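Long-range contacts in nickel-dependent hydrogenase large subunit (Allochromatium vinosum, PDB 3MYR), which holds the nickel-iron active centre of a [NiFe] hydrogenase, a heterodimeric enzyme that oxidises hydrogen and passes the electrons to an acceptor: residues B[138-143]-B[250-255]; B[282-287]-B[316-321]; B[478-483]-B[491-496]. All coordinates share one frame; numbering follows the deposited sequence.

Contact 1 of 3, residues B[138-143]-B[250-255]; sequences SAWPKS and RTFVDQ
Trp140 and Phe252 meet as an edge-to-face pair in the tight part of this contact. The edge of Phe252 is directed at the six-membered ring of Trp140. The planes stand at 86° and the centroids are 5.5 Å apart. The closest atoms are Trp140 CH2 and Phe252 CD2, at 3.9 Å. CG of Trp140 lies anti to its backbone N (chi1 176°), beside the carbonyl carbon. Phe252, itself buried, also stacks on Trp197 of helix 181-201.

Gln255 belongs to the close packing too. Extended beyond CG, it crosses Trp140 and Pro141 at about a right angle. Its OE1 is 3.4 Å from Trp140 CA and also lies at the edge of the indole, in plane, 3.7 Å from Trp140 CE3.

The solvent side is looser. There Gln255 NE2 comes no closer than 3.9 Å to CB of the exposed Ala139, and the exposed Pro141 touches OE1 through CD.

A single polar link joins the two segments. Ser138 OG donates to Gln255 O over 2.6 Å, in the carbonyl plane and on a lone pair. The same OG accepts from Trp140 N at 3.0 Å, which makes an ST turn. One hydroxyl therefore both shapes the turn that carries Trp140 and ties it to the helix backbone.

Contact 2 of 3, residues B[282-287]-B[316-321]; sequences LCYGDL and VDLEAT
Leu318 sets a methyl almost exactly over the centre of the Tyr284 ring. Its CD2 is 3.6 Å from the ring centroid and only 10° off the ring normal, so this is a CH-pi contact over the face. All six ring carbons lie within about 4.1 Å of that methyl, and CE1 of Tyr284 is the nearest. CG of Tyr284 is anti to its carbonyl carbon (chi1 -56°), beside the backbone N, and the ring beyond it offers one face to Leu318 CD2.

Val316 makes the second apolar patch. Its CG2 touches Leu282 CD1 at 3.7 Å. Its other methyl, CG1, reaches Tyr284 CD1 more loosely, at 4.3 Å, in an oblique approach. The segments meet mainly through side chains, and their nearest CA atoms, in Tyr284 and Val316, are still 7.3 Å apart.

The loop has its own internal support. Asp317 OD2 accepts from Glu319 N at 2.9 Å, from above the carboxylate plane. This Asx turn spans Leu318, whose CB points toward the other segment. Ile482 of strand 476-485 touches both Tyr284 and Leu318, and Arg302 of strand 300-305 bonds to Tyr284 O.

The side chain of Tyr284 is about 9 Å from the bound Ni-Fe oxidized active center (NFV). Side-chain packing, not polar bonding, joins the two segments, so the fit depends on shape and on the CH-pi geometry.

Contact 3 of 3, residues B[478-483]-B[491-496]; sequences QGVGIM and GHWIVI
Gly479 and Ile494 form one hydrogen-bonded pair of this antiparallel ladder, and Gly481 and His492 form the next. Each pair has two backbone bonds. Ile494 N to Gly479 O is 2.9 Å and nearly straight, with 173° at the hydrogen. The return bond from Gly479 N to Ile494 O is 3.1 Å. Both bonds of the Gly481-His492 pair measure 2.9 Å between N and O. The strand axes are 4.6 Å apart at closest approach.

CA-H...O contacts add to the ladder. Gly491 CA comes within 3.1 Å of Gly481 O, and Val480 CA within 3.3 Å of His492 O.

The main side-chain contact is a CH-pi pair. Val480 CG2 sits over the five-membered ring of Trp493, 3.6 Å from its centroid and 12° off the ring normal. CG2, anti to the backbone N, is the branch over the indole. The two side chains lie side by side and point the same way. Further along that face, Gln478 CB meets Val495 CG2 at 4.2 Å.

The other face carries His492 and Ile494. His492 bonds through ND1 to Tyr504 OH and through NE2 to His68 ND1. His68 lines the pocket of the nickel-iron centre, so His492 is a second-shell residue there. The segments are the two arms of the beta hairpin 476-485 and 488-497, whose second strand is central in a three-stranded antiparallel sheet beside the active site.

The contacts follow one another along the chain, each closing before the next opens. Contact 1 joins a loop to helix 236-265 at the surface. Its centre lies about 36 Å from that of contact 2 and about 40 Å from that of contact 3, on the opposite side of the chain's centre. Contacts 2 and 3 are neighbours, with centres about 11 Å apart. Trp493 NE1 probably hydrogen-bonds to Leu318 O, 2.9 Å away, and Asp286 packs on Met483. The strand 281-288, the loop 316-321 and the hairpin 476-497 thus form one continuous region near the nickel-iron centre, while contact 1 belongs to the distant helical part.

Contact 1 of 3, residues B[138-143]-B[250-255]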
loop_
_atom_site.group_PDB
_atom_site.type_symbol
_atom_site.label_atom_id
_atom_site.label_comp_id
_atom_site.label_asym_id
_atom_site.label_seq_id
_atom_site.Cartn_x
_atom_site.Cartn_y
_atom_site.Cartn_z
ATOM N N SER B 138 -7.379 -3.893 -28.781
ATOM C CA SER B 138 -6.836 -2.640 -28.304
ATOM C C SER B 138 -5.971 -2.012 -29.354
ATOM O O SER B 138 -5.365 -2.690 -30.213
ATOM C CB SER B 138 -5.986 -2.918 -27.053
ATOM O OG SER B 138 -5.378 -1.760 -26.594
ATOM N N ALA B 139 -5.830 -0.706 -29.211
ATOM C CA ALA B 139 -5.001 0.109 -30.077
ATOM C C ALA B 139 -3.599 0.245 -29.486
ATOM O O ALA B 139 -2.725 0.832 -30.090
ATOM C CB ALA B 139 -5.687 1.519 -30.248
ATOM N N TRP B 140 -3.369 -0.303 -28.316
ATOM C CA TRP B 140 -2.053 -0.207 -27.680
ATOM C C TRP B 140 -0.962 -0.547 -28.671
ATOM O O TRP B 140 -1.105 -1.554 -29.399
ATOM C CB TRP B 140 -1.994 -1.195 -26.506
ATOM C CG TRP B 140 -0.664 -1.306 -25.777
ATOM C CD1 TRP B 140 0.115 -2.444 -25.672
ATOM C CD2 TRP B 140 -0.006 -0.296 -24.950
ATOM N NE1 TRP B 140 1.207 -2.184 -24.848
ATOM C CE2 TRP B 140 1.111 -0.910 -24.345
ATOM C CE3 TRP B 140 -0.325 1.016 -24.591
ATOM C CZ2 TRP B 140 1.994 -0.217 -23.490
ATOM C CZ3 TRP B 140 0.552 1.723 -23.731
ATOM C CH2 TRP B 140 1.705 1.118 -23.219
ATOM N N PRO B 141 0.127 0.282 -28.752
ATOM C CA PRO B 141 1.082 0.056 -29.867
ATOM C C PRO B 141 1.865 -1.239 -29.810
ATOM O O PRO B 141 2.264 -1.740 -30.868
ATOM C CB PRO B 141 2.106 1.228 -29.737
ATOM C CG PRO B 141 1.246 2.378 -29.094
ATOM C CD PRO B 141 0.373 1.569 -28.069
ATOM N N LYS B 142 2.197 -1.712 -28.610
ATOM C CA LYS B 142 3.263 -2.711 -28.470
ATOM C C LYS B 142 2.662 -4.118 -28.622
ATOM O O LYS B 142 2.210 -4.713 -27.635
ATOM C CB LYS B 142 3.987 -2.569 -27.147
ATOM C CG LYS B 142 4.737 -1.261 -26.966
ATOM C CD LYS B 142 5.449 -1.261 -25.593
ATOM C CE LYS B 142 6.901 -0.935 -25.585
ATOM N NZ LYS B 142 7.651 -1.950 -24.716
ATOM N N SER B 143 2.584 -4.595 -29.867
ATOM C CA SER B 143 1.781 -5.789 -30.159
ATOM C C SER B 143 2.405 -6.605 -31.276
ATOM O O SER B 143 1.738 -7.488 -31.871
ATOM C CB SER B 143 0.396 -5.341 -30.643
ATOM O OG SER B 143 0.508 -4.662 -31.913
ATOM N N ARG B 250 -3.814 7.959 -18.594
ATOM C CA ARG B 250 -5.019 7.745 -19.367
ATOM C C ARG B 250 -4.806 6.641 -20.412
ATOM O O ARG B 250 -5.661 5.754 -20.596
ATOM C CB ARG B 250 -5.476 9.011 -20.119
ATOM C CG ARG B 250 -6.896 8.864 -20.710
ATOM C CD ARG B 250 -7.521 10.287 -20.855
ATOM N NE ARG B 250 -8.998 10.299 -20.957
ATOM C CZ ARG B 250 -9.676 10.042 -22.081
ATOM N NH1 ARG B 250 -10.994 10.086 -22.099
ATOM N NH2 ARG B 250 -9.050 9.733 -23.202
ATOM N N THR B 251 -3.716 6.725 -21.145
ATOM C CA THR B 251 -3.487 5.800 -22.229
ATOM C C THR B 251 -3.364 4.381 -21.682
ATOM O O THR B 251 -3.897 3.452 -22.273
ATOM C CB THR B 251 -2.153 6.150 -22.945
ATOM O OG1 THR B 251 -2.322 7.443 -23.472
ATOM C CG2 THR B 251 -1.884 5.213 -24.184
ATOM N N PHE B 252 -2.648 4.200 -20.571
ATOM C CA PHE B 252 -2.397 2.803 -20.087
ATOM C C PHE B 252 -3.699 2.190 -19.578
ATOM O O PHE B 252 -4.015 1.013 -19.874
ATOM C CB PHE B 252 -1.304 2.742 -19.033
ATOM C CG PHE B 252 -0.729 1.376 -18.817
ATOM C CD1 PHE B 252 -1.277 0.508 -17.844
ATOM C CD2 PHE B 252 0.313 0.921 -19.595
ATOM C CE1 PHE B 252 -0.739 -0.823 -17.687
ATOM C CE2 PHE B 252 0.842 -0.395 -19.419
ATOM C CZ PHE B 252 0.339 -1.220 -18.416
ATOM N N VAL B 253 -4.519 3.012 -18.916
ATOM C CA VAL B 253 -5.832 2.506 -18.434
ATOM C C VAL B 253 -6.742 2.158 -19.601
ATOM O O VAL B 253 -7.303 1.041 -19.655
ATOM C CB VAL B 253 -6.540 3.549 -17.476
ATOM C CG1 VAL B 253 -7.996 3.139 -17.120
ATOM C CG2 VAL B 253 -5.710 3.722 -16.208
ATOM N N ASP B 254 -6.896 3.079 -20.556
ATOM C CA ASP B 254 -7.817 2.856 -21.666
ATOM C C ASP B 254 -7.388 1.666 -22.535
ATOM O O ASP B 254 -8.218 1.012 -23.094
ATOM C CB ASP B 254 -7.875 4.047 -22.633
ATOM C CG ASP B 254 -8.640 5.204 -22.103
ATOM O OD1 ASP B 254 -8.480 6.330 -22.685
ATOM O OD2 ASP B 254 -9.337 5.010 -21.085
ATOM N N GLN B 255 -6.100 1.545 -22.796
ATOM C CA GLN B 255 -5.639 0.673 -23.845
ATOM C C GLN B 255 -5.066 -0.621 -23.299
ATOM O O GLN B 255 -4.871 -1.543 -24.075
ATOM C CB GLN B 255 -4.499 1.368 -24.659
ATOM C CG GLN B 255 -5.055 2.568 -25.489
ATOM C CD GLN B 255 -4.068 3.104 -26.527
ATOM O OE1 GLN B 255 -2.882 2.820 -26.504
ATOM N NE2 GLN B 255 -4.568 3.892 -27.429
#

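Contact 2 of 3, residues B[282-287]-B[316-321]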
loop_
_atom_site.group_PDB
_atom_site.type_symbol
_atom_site.label_atom_id
_atom_site.label_comp_id
_atom_site.label_asym_id
_atom_site.label_seq_id
_atom_site.Cartn_x
_atom_site.Cartn_y
_atom_site.Cartn_z
ATOM N N LEU B 282 -20.465 0.040 1.993
ATOM C CA LEU B 282 -20.355 1.301 2.664
ATOM C C LEU B 282 -19.316 2.195 1.957
ATOM O O LEU B 282 -18.187 1.739 1.663
ATOM C CB LEU B 282 -19.962 1.023 4.128
ATOM C CG LEU B 282 -19.489 2.179 5.002
ATOM C CD1 LEU B 282 -20.725 3.025 5.371
ATOM C CD2 LEU B 282 -18.804 1.642 6.244
ATOM N N CYS B 283 -19.695 3.476 1.766
ATOM C CA CYS B 283 -18.807 4.521 1.270
ATOM C C CYS B 283 -18.876 5.751 2.155
ATOM O O CYS B 283 -19.963 6.208 2.465
ATOM C CB CYS B 283 -19.223 4.979 -0.130
ATOM S SG CYS B 283 -19.139 3.653 -1.335
ATOM N N TYR B 284 -17.724 6.346 2.439
ATOM C CA TYR B 284 -17.711 7.681 3.012
ATOM C C TYR B 284 -17.733 8.744 1.923
ATOM O O TYR B 284 -18.040 9.919 2.224
ATOM C CB TYR B 284 -16.498 7.878 3.908
ATOM C CG TYR B 284 -16.321 6.882 5.033
ATOM C CD1 TYR B 284 -17.427 6.211 5.599
ATOM C CD2 TYR B 284 -15.037 6.696 5.626
ATOM C CE1 TYR B 284 -17.250 5.323 6.697
ATOM C CE2 TYR B 284 -14.844 5.769 6.752
ATOM C CZ TYR B 284 -15.954 5.065 7.222
ATOM O OH TYR B 284 -15.753 4.177 8.271
ATOM N N GLY B 285 -17.355 8.376 0.689
ATOM C CA GLY B 285 -17.297 9.353 -0.402
ATOM C C GLY B 285 -15.989 10.164 -0.384
ATOM O O GLY B 285 -15.227 10.137 0.603
ATOM N N ASP B 286 -15.679 10.843 -1.493
ATOM C CA ASP B 286 -14.424 11.586 -1.607
ATOM C C ASP B 286 -14.395 12.417 -2.889
ATOM O O ASP B 286 -15.262 12.256 -3.742
ATOM C CB ASP B 286 -13.235 10.617 -1.630
ATOM C CG ASP B 286 -11.963 11.244 -1.031
ATOM O OD1 ASP B 286 -11.146 10.503 -0.462
ATOM O OD2 ASP B 286 -11.752 12.477 -1.188
ATOM N N LEU B 287 -13.374 13.258 -3.014
ATOM C CA LEU B 287 -13.021 13.944 -4.247
ATOM C C LEU B 287 -13.979 15.095 -4.566
ATOM O O LEU B 287 -14.760 15.046 -5.537
ATOM C CB LEU B 287 -12.814 13.011 -5.428
ATOM C CG LEU B 287 -11.656 12.001 -5.164
ATOM C CD1 LEU B 287 -11.804 10.855 -6.194
ATOM C CD2 LEU B 287 -10.249 12.673 -5.277
ATOM N N VAL B 316 -24.904 8.068 6.130
ATOM C CA VAL B 316 -23.807 7.660 6.950
ATOM C C VAL B 316 -23.437 8.852 7.799
ATOM O O VAL B 316 -23.295 9.961 7.291
ATOM C CB VAL B 316 -22.624 7.165 6.072
ATOM C CG1 VAL B 316 -21.417 6.808 6.961
ATOM C CG2 VAL B 316 -23.067 5.889 5.289
ATOM N N ASP B 317 -23.312 8.598 9.100
ATOM C CA ASP B 317 -22.878 9.575 10.084
ATOM C C ASP B 317 -21.611 9.013 10.802
ATOM O O ASP B 317 -21.641 7.954 11.520
ATOM C CB ASP B 317 -24.059 9.803 11.058
ATOM C CG ASP B 317 -23.763 10.867 12.161
ATOM O OD1 ASP B 317 -24.719 11.202 12.907
ATOM O OD2 ASP B 317 -22.584 11.273 12.370
ATOM N N LEU B 318 -20.492 9.678 10.529
ATOM C CA LEU B 318 -19.186 9.321 11.081
ATOM C C LEU B 318 -19.024 9.553 12.576
ATOM O O LEU B 318 -18.076 9.049 13.228
ATOM C CB LEU B 318 -18.091 10.014 10.267
ATOM C CG LEU B 318 -18.238 9.303 8.925
ATOM C CD1 LEU B 318 -18.334 10.291 7.824
ATOM C CD2 LEU B 318 -17.119 8.296 8.748
ATOM N N GLU B 319 -19.974 10.276 13.150
ATOM C CA GLU B 319 -19.832 10.636 14.541
ATOM C C GLU B 319 -20.838 10.054 15.524
ATOM O O GLU B 319 -20.622 10.169 16.716
ATOM C CB GLU B 319 -19.787 12.137 14.686
ATOM C CG GLU B 319 -18.629 12.672 13.810
ATOM C CD GLU B 319 -18.265 14.060 14.142
ATOM O OE1 GLU B 319 -17.195 14.313 14.758
ATOM O OE2 GLU B 319 -19.097 14.911 13.810
ATOM N N ALA B 320 -21.905 9.431 15.018
ATOM C CA ALA B 320 -22.915 8.779 15.826
ATOM C C ALA B 320 -22.276 7.545 16.478
ATOM O O ALA B 320 -21.829 6.643 15.760
ATOM C CB ALA B 320 -24.096 8.357 14.934
ATOM N N THR B 321 -22.282 7.485 17.826
ATOM C CA THR B 321 -21.484 6.508 18.562
ATOM C C THR B 321 -22.130 5.131 18.491
ATOM O O THR B 321 -21.465 4.119 18.717
ATOM C CB THR B 321 -21.266 6.884 20.034
ATOM O OG1 THR B 321 -22.537 6.897 20.651
ATOM C CG2 THR B 321 -20.723 8.315 20.199
#

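Contact 3 of 3, residues B[478-483]-B[491-496]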
loop_
_atom_site.group_PDB
_atom_site.type_symbol
_atom_site.label_atom_id
_atom_site.label_comp_id
_atom_site.label_asym_id
_atom_site.label_seq_id
_atom_site.Cartn_x
_atom_site.Cartn_y
_atom_site.Cartn_z
ATOM N N GLN B 478 -11.970 17.538 18.611
ATOM C CA GLN B 478 -11.971 16.216 18.009
ATOM C C GLN B 478 -12.561 16.284 16.639
ATOM O O GLN B 478 -13.319 17.210 16.345
ATOM C CB GLN B 478 -12.763 15.231 18.848
ATOM C CG GLN B 478 -14.248 15.517 19.057
ATOM C CD GLN B 478 -14.776 14.580 20.127
ATOM O OE1 GLN B 478 -14.260 14.554 21.234
ATOM N NE2 GLN B 478 -15.729 13.763 19.779
ATOM N N GLY B 479 -12.095 15.405 15.764
ATOM C CA GLY B 479 -12.493 15.439 14.353
ATOM C C GLY B 479 -12.278 14.104 13.649
ATOM O O GLY B 479 -11.612 13.183 14.181
ATOM N N VAL B 480 -12.861 13.941 12.473
ATOM C CA VAL B 480 -12.642 12.700 11.709
ATOM C C VAL B 480 -12.203 13.062 10.313
ATOM O O VAL B 480 -12.723 14.026 9.707
ATOM C CB VAL B 480 -13.916 11.832 11.732
ATOM C CG1 VAL B 480 -15.148 12.661 11.320
ATOM C CG2 VAL B 480 -13.758 10.571 10.890
ATOM N N GLY B 481 -11.167 12.380 9.844
ATOM C CA GLY B 481 -10.666 12.547 8.467
ATOM C C GLY B 481 -11.136 11.355 7.667
ATOM O O GLY B 481 -10.894 10.215 8.066
ATOM N N ILE B 482 -11.926 11.608 6.636
ATOM C CA ILE B 482 -12.438 10.512 5.817
ATOM C C ILE B 482 -11.789 10.531 4.452
ATOM O O ILE B 482 -11.249 11.553 3.979
ATOM C CB ILE B 482 -14.010 10.502 5.675
ATOM C CG1 ILE B 482 -14.522 11.792 5.085
ATOM C CG2 ILE B 482 -14.657 10.374 6.987
ATOM C CD1 ILE B 482 -14.532 11.840 3.458
ATOM N N MET B 483 -11.792 9.379 3.813
ATOM C CA MET B 483 -11.215 9.293 2.480
ATOM C C MET B 483 -11.764 8.009 1.848
ATOM O O MET B 483 -12.139 7.085 2.579
ATOM C CB MET B 483 -9.712 9.226 2.589
ATOM C CG MET B 483 -9.146 8.359 1.503
ATOM S SD MET B 483 -7.564 8.968 1.191
ATOM C CE MET B 483 -7.509 8.951 -0.595
ATOM N N GLY B 491 -11.198 6.023 7.634
ATOM C CA GLY B 491 -11.436 7.149 8.534
ATOM C C GLY B 491 -10.360 7.150 9.633
ATOM O O GLY B 491 -9.959 6.047 10.102
ATOM N N HIS B 492 -9.929 8.354 10.066
ATOM C CA HIS B 492 -9.064 8.516 11.197
ATOM C C HIS B 492 -9.855 9.384 12.157
ATOM O O HIS B 492 -10.230 10.502 11.794
ATOM C CB HIS B 492 -7.789 9.252 10.829
ATOM C CG HIS B 492 -6.830 8.431 10.010
ATOM N ND1 HIS B 492 -5.522 8.796 9.826
ATOM C CD2 HIS B 492 -6.983 7.243 9.371
ATOM C CE1 HIS B 492 -4.910 7.888 9.083
ATOM N NE2 HIS B 492 -5.765 6.913 8.833
ATOM N N TRP B 493 -10.097 8.885 13.376
ATOM C CA TRP B 493 -10.792 9.722 14.362
ATOM C C TRP B 493 -9.747 10.222 15.361
ATOM O O TRP B 493 -9.019 9.408 15.943
ATOM C CB TRP B 493 -11.825 8.872 15.086
ATOM C CG TRP B 493 -13.081 8.653 14.304
ATOM C CD1 TRP B 493 -14.294 9.269 14.537
ATOM C CD2 TRP B 493 -13.312 7.682 13.264
ATOM N NE1 TRP B 493 -15.238 8.765 13.683
ATOM C CE2 TRP B 493 -14.662 7.813 12.876
ATOM C CE3 TRP B 493 -12.468 6.796 12.528
ATOM C CZ2 TRP B 493 -15.231 7.031 11.862
ATOM C CZ3 TRP B 493 -13.022 6.004 11.540
ATOM C CH2 TRP B 493 -14.400 6.129 11.197
ATOM N N ILE B 494 -9.650 11.531 15.547
ATOM C CA ILE B 494 -8.611 12.074 16.466
ATOM C C ILE B 494 -9.275 12.840 17.612
ATOM O O ILE B 494 -10.252 13.564 17.412
ATOM C CB ILE B 494 -7.623 12.983 15.750
ATOM C CG1 ILE B 494 -6.494 13.436 16.685
ATOM C CG2 ILE B 494 -8.349 14.226 15.148
ATOM C CD1 ILE B 494 -5.348 14.222 15.915
ATOM N N VAL B 495 -8.688 12.737 18.790
ATOM C CA VAL B 495 -9.116 13.552 19.889
ATOM C C VAL B 495 -7.908 14.282 20.381
ATOM O O VAL B 495 -6.868 13.647 20.691
ATOM C CB VAL B 495 -9.720 12.655 21.043
ATOM C CG1 VAL B 495 -10.065 13.461 22.278
ATOM C CG2 VAL B 495 -10.919 11.863 20.508
ATOM N N ILE B 496 -8.045 15.599 20.491
ATOM C CA ILE B 496 -6.909 16.459 20.844
ATOM C C ILE B 496 -7.119 17.110 22.191
ATOM O O ILE B 496 -8.193 17.688 22.466
ATOM C CB ILE B 496 -6.654 17.602 19.815
ATOM C CG1 ILE B 496 -6.272 17.034 18.423
ATOM C CG2 ILE B 496 -5.549 18.524 20.309
ATOM C CD1 ILE B 496 -6.508 18.062 17.307
#